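Local coordinates for SusD/RagB family nutrient-binding outer membrane lipoprotein (Bacteroides vulgatus, PDB 4F7A), which probably binds mucin O-glycans at the bacterial surface as a SusD-like outer membrane lipoprotein with a TPR-like fold, at residues A[46-58]-A[72-85]. Residues are numbered along the deposited sequence; the frame is centred on the assembly and turned at random.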
loop_
_atom_site.group_PDB
_atom_site.type_symbol
_atom_site.label_atom_id
_atom_site.label_comp_id
_atom_site.label_asym_id
_atom_site.label_seq_id
_atom_site.Cartn_x
_atom_site.Cartn_y
_atom_site.Cartn_z
ATOM N N TRP A 46 -10.996 8.051 -6.734
ATOM C CA TRP A 46 -10.267 7.224 -5.783
ATOM C C TRP A 46 -10.997 5.909 -5.518
ATOM O O TRP A 46 -10.355 4.877 -5.296
ATOM C CB TRP A 46 -10.020 7.980 -4.474
ATOM C CG TRP A 46 -9.263 7.169 -3.490
ATOM C CD1 TRP A 46 -7.906 7.003 -3.441
ATOM C CD2 TRP A 46 -9.806 6.349 -2.450
ATOM N NE1 TRP A 46 -7.573 6.167 -2.423
ATOM C CE2 TRP A 46 -8.714 5.745 -1.788
ATOM C CE3 TRP A 46 -11.099 6.115 -1.972
ATOM C CZ2 TRP A 46 -8.878 4.876 -0.701
ATOM C CZ3 TRP A 46 -11.261 5.259 -0.860
ATOM C CH2 TRP A 46 -10.155 4.637 -0.261
ATOM N N GLN A 47 -12.330 5.931 -5.559
ATOM C CA GLN A 47 -13.094 4.739 -5.241
ATOM C C GLN A 47 -12.716 3.577 -6.158
ATOM O O GLN A 47 -12.577 2.451 -5.688
ATOM C CB GLN A 47 -14.599 4.992 -5.270
ATOM C CG GLN A 47 -15.432 3.735 -4.887
ATOM C CD GLN A 47 -16.939 3.948 -5.064
ATOM O OE1 GLN A 47 -17.362 4.626 -5.994
ATOM N NE2 GLN A 47 -17.742 3.340 -4.193
ATOM N N THR A 48 -12.525 3.848 -7.452
ATOM C CA THR A 48 -12.051 2.798 -8.401
ATOM C C THR A 48 -10.536 2.678 -8.514
ATOM O O THR A 48 -10.021 1.610 -8.842
ATOM C CB THR A 48 -12.670 2.977 -9.821
ATOM O OG1 THR A 48 -12.156 4.169 -10.429
ATOM C CG2 THR A 48 -14.216 3.060 -9.748
ATOM N N PHE A 49 -9.811 3.765 -8.259
ATOM C CA PHE A 49 -8.333 3.750 -8.176
ATOM C C PHE A 49 -7.877 2.652 -7.219
ATOM O O PHE A 49 -7.103 1.759 -7.580
ATOM C CB PHE A 49 -7.840 5.135 -7.684
ATOM C CG PHE A 49 -6.336 5.380 -7.827
ATOM C CD1 PHE A 49 -5.425 4.809 -6.966
ATOM C CD2 PHE A 49 -5.855 6.255 -8.787
ATOM C CE1 PHE A 49 -4.055 5.071 -7.103
ATOM C CE2 PHE A 49 -4.511 6.529 -8.913
ATOM C CZ PHE A 49 -3.609 5.928 -8.085
ATOM N N GLN A 50 -8.439 2.681 -6.020
ATOM C CA GLN A 50 -7.990 1.813 -4.958
ATOM C C GLN A 50 -9.069 1.101 -4.142
ATOM O O GLN A 50 -8.865 -0.052 -3.744
ATOM C CB GLN A 50 -7.090 2.674 -4.063
ATOM C CG GLN A 50 -6.846 2.211 -2.709
ATOM C CD GLN A 50 -5.594 2.827 -2.080
ATOM O OE1 GLN A 50 -4.958 3.771 -2.608
ATOM N NE2 GLN A 50 -5.259 2.304 -0.939
ATOM N N ASN A 51 -10.176 1.768 -3.816
ATOM C CA ASN A 51 -11.072 1.204 -2.805
ATOM C C ASN A 51 -11.767 -0.072 -3.252
ATOM O O ASN A 51 -11.901 -1.021 -2.462
ATOM C CB ASN A 51 -12.110 2.216 -2.316
ATOM C CG ASN A 51 -12.750 1.801 -1.011
ATOM O OD1 ASN A 51 -13.972 1.711 -0.926
ATOM N ND2 ASN A 51 -11.916 1.535 0.037
ATOM N N LEU A 52 -12.180 -0.117 -4.516
ATOM C CA LEU A 52 -12.823 -1.319 -5.047
ATOM C C LEU A 52 -11.849 -2.369 -5.615
ATOM O O LEU A 52 -12.279 -3.399 -6.154
ATOM C CB LEU A 52 -13.863 -0.957 -6.083
ATOM C CG LEU A 52 -15.124 -0.269 -5.581
ATOM C CD1 LEU A 52 -15.875 0.327 -6.766
ATOM C CD2 LEU A 52 -16.039 -1.229 -4.786
ATOM N N ASN A 53 -10.550 -2.108 -5.502
ATOM C CA ASN A 53 -9.521 -3.069 -5.868
ATOM C C ASN A 53 -8.656 -3.418 -4.638
ATOM O O ASN A 53 -9.020 -4.253 -3.816
ATOM C CB ASN A 53 -8.679 -2.487 -7.012
ATOM C CG ASN A 53 -9.484 -2.250 -8.246
ATOM O OD1 ASN A 53 -9.848 -3.198 -8.949
ATOM N ND2 ASN A 53 -9.755 -0.998 -8.535
ATOM N N HIS A 54 -7.550 -2.719 -4.481
ATOM C CA HIS A 54 -6.553 -3.052 -3.468
ATOM C C HIS A 54 -7.114 -3.112 -2.057
ATOM O O HIS A 54 -6.711 -3.954 -1.283
ATOM C CB HIS A 54 -5.423 -2.023 -3.490
ATOM C CG HIS A 54 -4.919 -1.722 -4.863
ATOM N ND1 HIS A 54 -5.702 -1.119 -5.826
ATOM C CD2 HIS A 54 -3.693 -1.880 -5.419
ATOM C CE1 HIS A 54 -4.988 -0.953 -6.928
ATOM N NE2 HIS A 54 -3.767 -1.412 -6.708
ATOM N N ASP A 55 -7.987 -2.179 -1.711
ATOM C CA ASP A 55 -8.492 -2.084 -0.338
ATOM C C ASP A 55 -9.353 -3.292 0.011
ATOM O O ASP A 55 -9.438 -3.677 1.178
ATOM C CB ASP A 55 -9.302 -0.798 -0.145
ATOM C CG ASP A 55 -8.425 0.454 0.006
ATOM O OD1 ASP A 55 -7.174 0.337 0.050
ATOM O OD2 ASP A 55 -9.004 1.559 0.085
HETATM N N MSE A 56 -10.012 -3.859 -0.998
HETATM C CA MSE A 56 -10.776 -5.071 -0.802
HETATM C C MSE A 56 -9.860 -6.296 -0.850
HETATM O O MSE A 56 -9.941 -7.180 0.025
HETATM C CB MSE A 56 -11.882 -5.195 -1.852
HETATM C CG MSE A 56 -12.622 -6.518 -1.712
HETATM SE SE MSE A 56 -14.169 -6.679 -2.843
HETATM C CE MSE A 56 -13.382 -6.259 -4.465
ATOM N N PHE A 57 -8.976 -6.362 -1.853
ATOM C CA PHE A 57 -8.127 -7.530 -2.006
ATOM C C PHE A 57 -7.148 -7.684 -0.857
ATOM O O PHE A 57 -6.802 -8.811 -0.480
ATOM C CB PHE A 57 -7.423 -7.552 -3.362
ATOM C CG PHE A 57 -8.379 -7.605 -4.549
ATOM C CD1 PHE A 57 -9.446 -8.488 -4.570
ATOM C CD2 PHE A 57 -8.201 -6.766 -5.632
ATOM C CE1 PHE A 57 -10.303 -8.521 -5.647
ATOM C CE2 PHE A 57 -9.054 -6.810 -6.728
ATOM C CZ PHE A 57 -10.099 -7.680 -6.731
ATOM N N SER A 58 -6.774 -6.564 -0.246
ATOM C CA SER A 58 -5.983 -6.598 0.981
ATOM C C SER A 58 -6.649 -7.291 2.193
ATOM O O SER A 58 -5.953 -7.669 3.164
ATOM C CB SER A 58 -5.631 -5.167 1.398
ATOM O OG SER A 58 -6.754 -4.487 1.939
ATOM N N ASN A 72 -15.716 -7.477 -8.851
ATOM C CA ASN A 72 -14.365 -7.731 -8.356
ATOM C C ASN A 72 -14.342 -8.717 -7.192
ATOM O O ASN A 72 -13.428 -9.532 -7.101
ATOM C CB ASN A 72 -13.666 -6.432 -7.937
ATOM C CG ASN A 72 -13.025 -5.703 -9.099
ATOM O OD1 ASN A 72 -13.297 -6.010 -10.250
ATOM N ND2 ASN A 72 -12.166 -4.708 -8.794
ATOM N N THR A 73 -15.333 -8.621 -6.303
ATOM C CA THR A 73 -15.346 -9.456 -5.118
ATOM C C THR A 73 -15.326 -10.953 -5.450
ATOM O O THR A 73 -14.734 -11.739 -4.701
ATOM C CB THR A 73 -16.521 -9.083 -4.162
ATOM O OG1 THR A 73 -16.321 -9.725 -2.892
ATOM C CG2 THR A 73 -17.904 -9.458 -4.747
ATOM N N VAL A 74 -15.960 -11.336 -6.558
ATOM C CA VAL A 74 -15.971 -12.749 -7.023
ATOM C C VAL A 74 -14.992 -12.962 -8.173
ATOM O O VAL A 74 -15.093 -13.927 -8.942
ATOM C CB VAL A 74 -17.379 -13.238 -7.422
ATOM C CG1 VAL A 74 -18.286 -13.363 -6.214
ATOM C CG2 VAL A 74 -18.035 -12.317 -8.546
ATOM N N TYR A 75 -13.999 -12.084 -8.262
ATOM C CA TYR A 75 -12.952 -12.189 -9.273
ATOM C C TYR A 75 -13.473 -12.092 -10.716
ATOM O O TYR A 75 -12.797 -12.560 -11.634
ATOM C CB TYR A 75 -12.103 -13.464 -9.123
ATOM C CG TYR A 75 -11.184 -13.563 -7.916
ATOM C CD1 TYR A 75 -10.771 -12.438 -7.189
ATOM C CD2 TYR A 75 -10.690 -14.791 -7.531
ATOM C CE1 TYR A 75 -9.898 -12.558 -6.115
ATOM C CE2 TYR A 75 -9.823 -14.918 -6.452
ATOM C CZ TYR A 75 -9.435 -13.810 -5.754
ATOM O OH TYR A 75 -8.576 -13.979 -4.702
ATOM N N ALA A 76 -14.660 -11.511 -10.914
ATOM C CA ALA A 76 -15.134 -11.153 -12.260
ATOM C C ALA A 76 -14.716 -9.696 -12.445
ATOM O O ALA A 76 -15.471 -8.770 -12.191
ATOM C CB ALA A 76 -16.649 -11.330 -12.374
ATOM N N LEU A 77 -13.461 -9.499 -12.816
ATOM C CA LEU A 77 -12.866 -8.188 -12.674
ATOM C C LEU A 77 -13.519 -7.195 -13.638
ATOM O O LEU A 77 -13.681 -7.478 -14.812
ATOM C CB LEU A 77 -11.358 -8.242 -12.906
ATOM C CG LEU A 77 -10.539 -9.110 -11.943
ATOM C CD1 LEU A 77 -9.075 -8.967 -12.222
ATOM C CD2 LEU A 77 -10.794 -8.727 -10.471
ATOM N N GLU A 78 -13.899 -6.039 -13.097
ATOM C CA GLU A 78 -14.523 -4.969 -13.843
ATOM C C GLU A 78 -13.438 -4.077 -14.484
ATOM O O GLU A 78 -12.674 -3.396 -13.789
ATOM C CB GLU A 78 -15.424 -4.166 -12.908
ATOM C CG GLU A 78 -16.293 -3.122 -13.580
ATOM C CD GLU A 78 -17.351 -3.704 -14.503
ATOM O OE1 GLU A 78 -17.677 -4.915 -14.410
ATOM O OE2 GLU A 78 -17.851 -2.929 -15.335
ATOM N N ALA A 79 -13.418 -4.087 -15.812
ATOM C CA ALA A 79 -12.365 -3.467 -16.633
ATOM C C ALA A 79 -12.179 -1.985 -16.320
ATOM O O ALA A 79 -11.051 -1.502 -16.255
ATOM C CB ALA A 79 -12.666 -3.682 -18.149
ATOM N N GLY A 80 -13.279 -1.279 -16.119
ATOM C CA GLY A 80 -13.234 0.157 -15.780
ATOM C C GLY A 80 -12.612 0.408 -14.414
ATOM O O GLY A 80 -11.865 1.389 -14.221
ATOM N N TRP A 81 -12.861 -0.498 -13.476
ATOM C CA TRP A 81 -12.325 -0.343 -12.117
ATOM C C TRP A 81 -10.853 -0.706 -12.052
ATOM O O TRP A 81 -10.055 0.023 -11.466
ATOM C CB TRP A 81 -13.056 -1.228 -11.124
ATOM C CG TRP A 81 -14.525 -1.004 -11.006
ATOM C CD1 TRP A 81 -15.282 -0.066 -11.633
ATOM C CD2 TRP A 81 -15.401 -1.722 -10.143
ATOM N NE1 TRP A 81 -16.599 -0.185 -11.243
ATOM C CE2 TRP A 81 -16.691 -1.200 -10.323
ATOM C CE3 TRP A 81 -15.224 -2.802 -9.271
ATOM C CZ2 TRP A 81 -17.796 -1.691 -9.631
ATOM C CZ3 TRP A 81 -16.323 -3.288 -8.590
ATOM C CH2 TRP A 81 -17.593 -2.742 -8.783
ATOM N N THR A 82 -10.484 -1.851 -12.627
ATOM C CA THR A 82 -9.108 -2.284 -12.529
ATOM C C THR A 82 -8.116 -1.405 -13.293
ATOM O O THR A 82 -6.930 -1.398 -12.965
ATOM C CB THR A 82 -8.930 -3.752 -12.961
ATOM O OG1 THR A 82 -9.233 -3.875 -14.342
ATOM C CG2 THR A 82 -9.804 -4.713 -12.093
ATOM N N ALA A 83 -8.586 -0.665 -14.298
ATOM C CA ALA A 83 -7.718 0.211 -15.076
ATOM C C ALA A 83 -7.432 1.550 -14.387
ATOM O O ALA A 83 -6.570 2.315 -14.839
ATOM C CB ALA A 83 -8.362 0.494 -16.444
ATOM N N SER A 84 -8.184 1.869 -13.336
ATOM C CA SER A 84 -8.181 3.217 -12.797
ATOM C C SER A 84 -6.852 3.708 -12.235
ATOM O O SER A 84 -6.472 4.853 -12.479
ATOM C CB SER A 84 -9.293 3.382 -11.762
ATOM O OG SER A 84 -10.535 3.486 -12.433
ATOM N N ALA A 85 -6.140 2.865 -11.494
ATOM C CA ALA A 85 -4.856 3.277 -10.922
ATOM C C ALA A 85 -3.912 3.709 -12.065
ATOM O O ALA A 85 -3.310 4.793 -12.031
ATOM C CB ALA A 85 -4.256 2.154 -10.089
HETATM O O HOH W 1 -7.317 0.597 -10.236
#
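Leu52 lays its CD1 methyl over the six-membered ring of Trp81, 3.8 Å from the centroid and only 3° off the normal, a CH-pi contact. The opposite face of the indole takes Glu78 CG, offset toward the rim, and Asn72 ND2 lies at its edge, in plane. Phe49 receives Ala85 CA over the centre of one face, while Asn72 O sits at the edge of the Phe57 ring, 3.6 Å from CE1. Beside that ring, the Met56 chain bends at its last torsion (chi3 53°) and brings CE to 3.5 Å from Asn72 CB.

The polar evidence centres on two amides. Asn72 ND2 donates to Leu52 O (2.9 Å, 152°), approaching above the carbonyl plane, while its OD1 accepts from Glu78 N almost straight along C=O. Asn53 ND2 bonds Trp81 O at 3.1 Å, and Ser84 N reaches that oxygen from the opposite face. Thr48 OG1 and Ser84 OG share a 2.7 Å hydrogen bond. A serine in place of Asn72 would probably leave Leu52 O and Glu78 N without this partner and open a gap at the indole edge. Helices 44-51 and 54-57, with their turn, thus meet the run from Asn72 through helix 79-82 into helix 84-104 in a largely buried contact, where side-chain amides satisfying main-chain carbonyls add polar ties to the apolar packing.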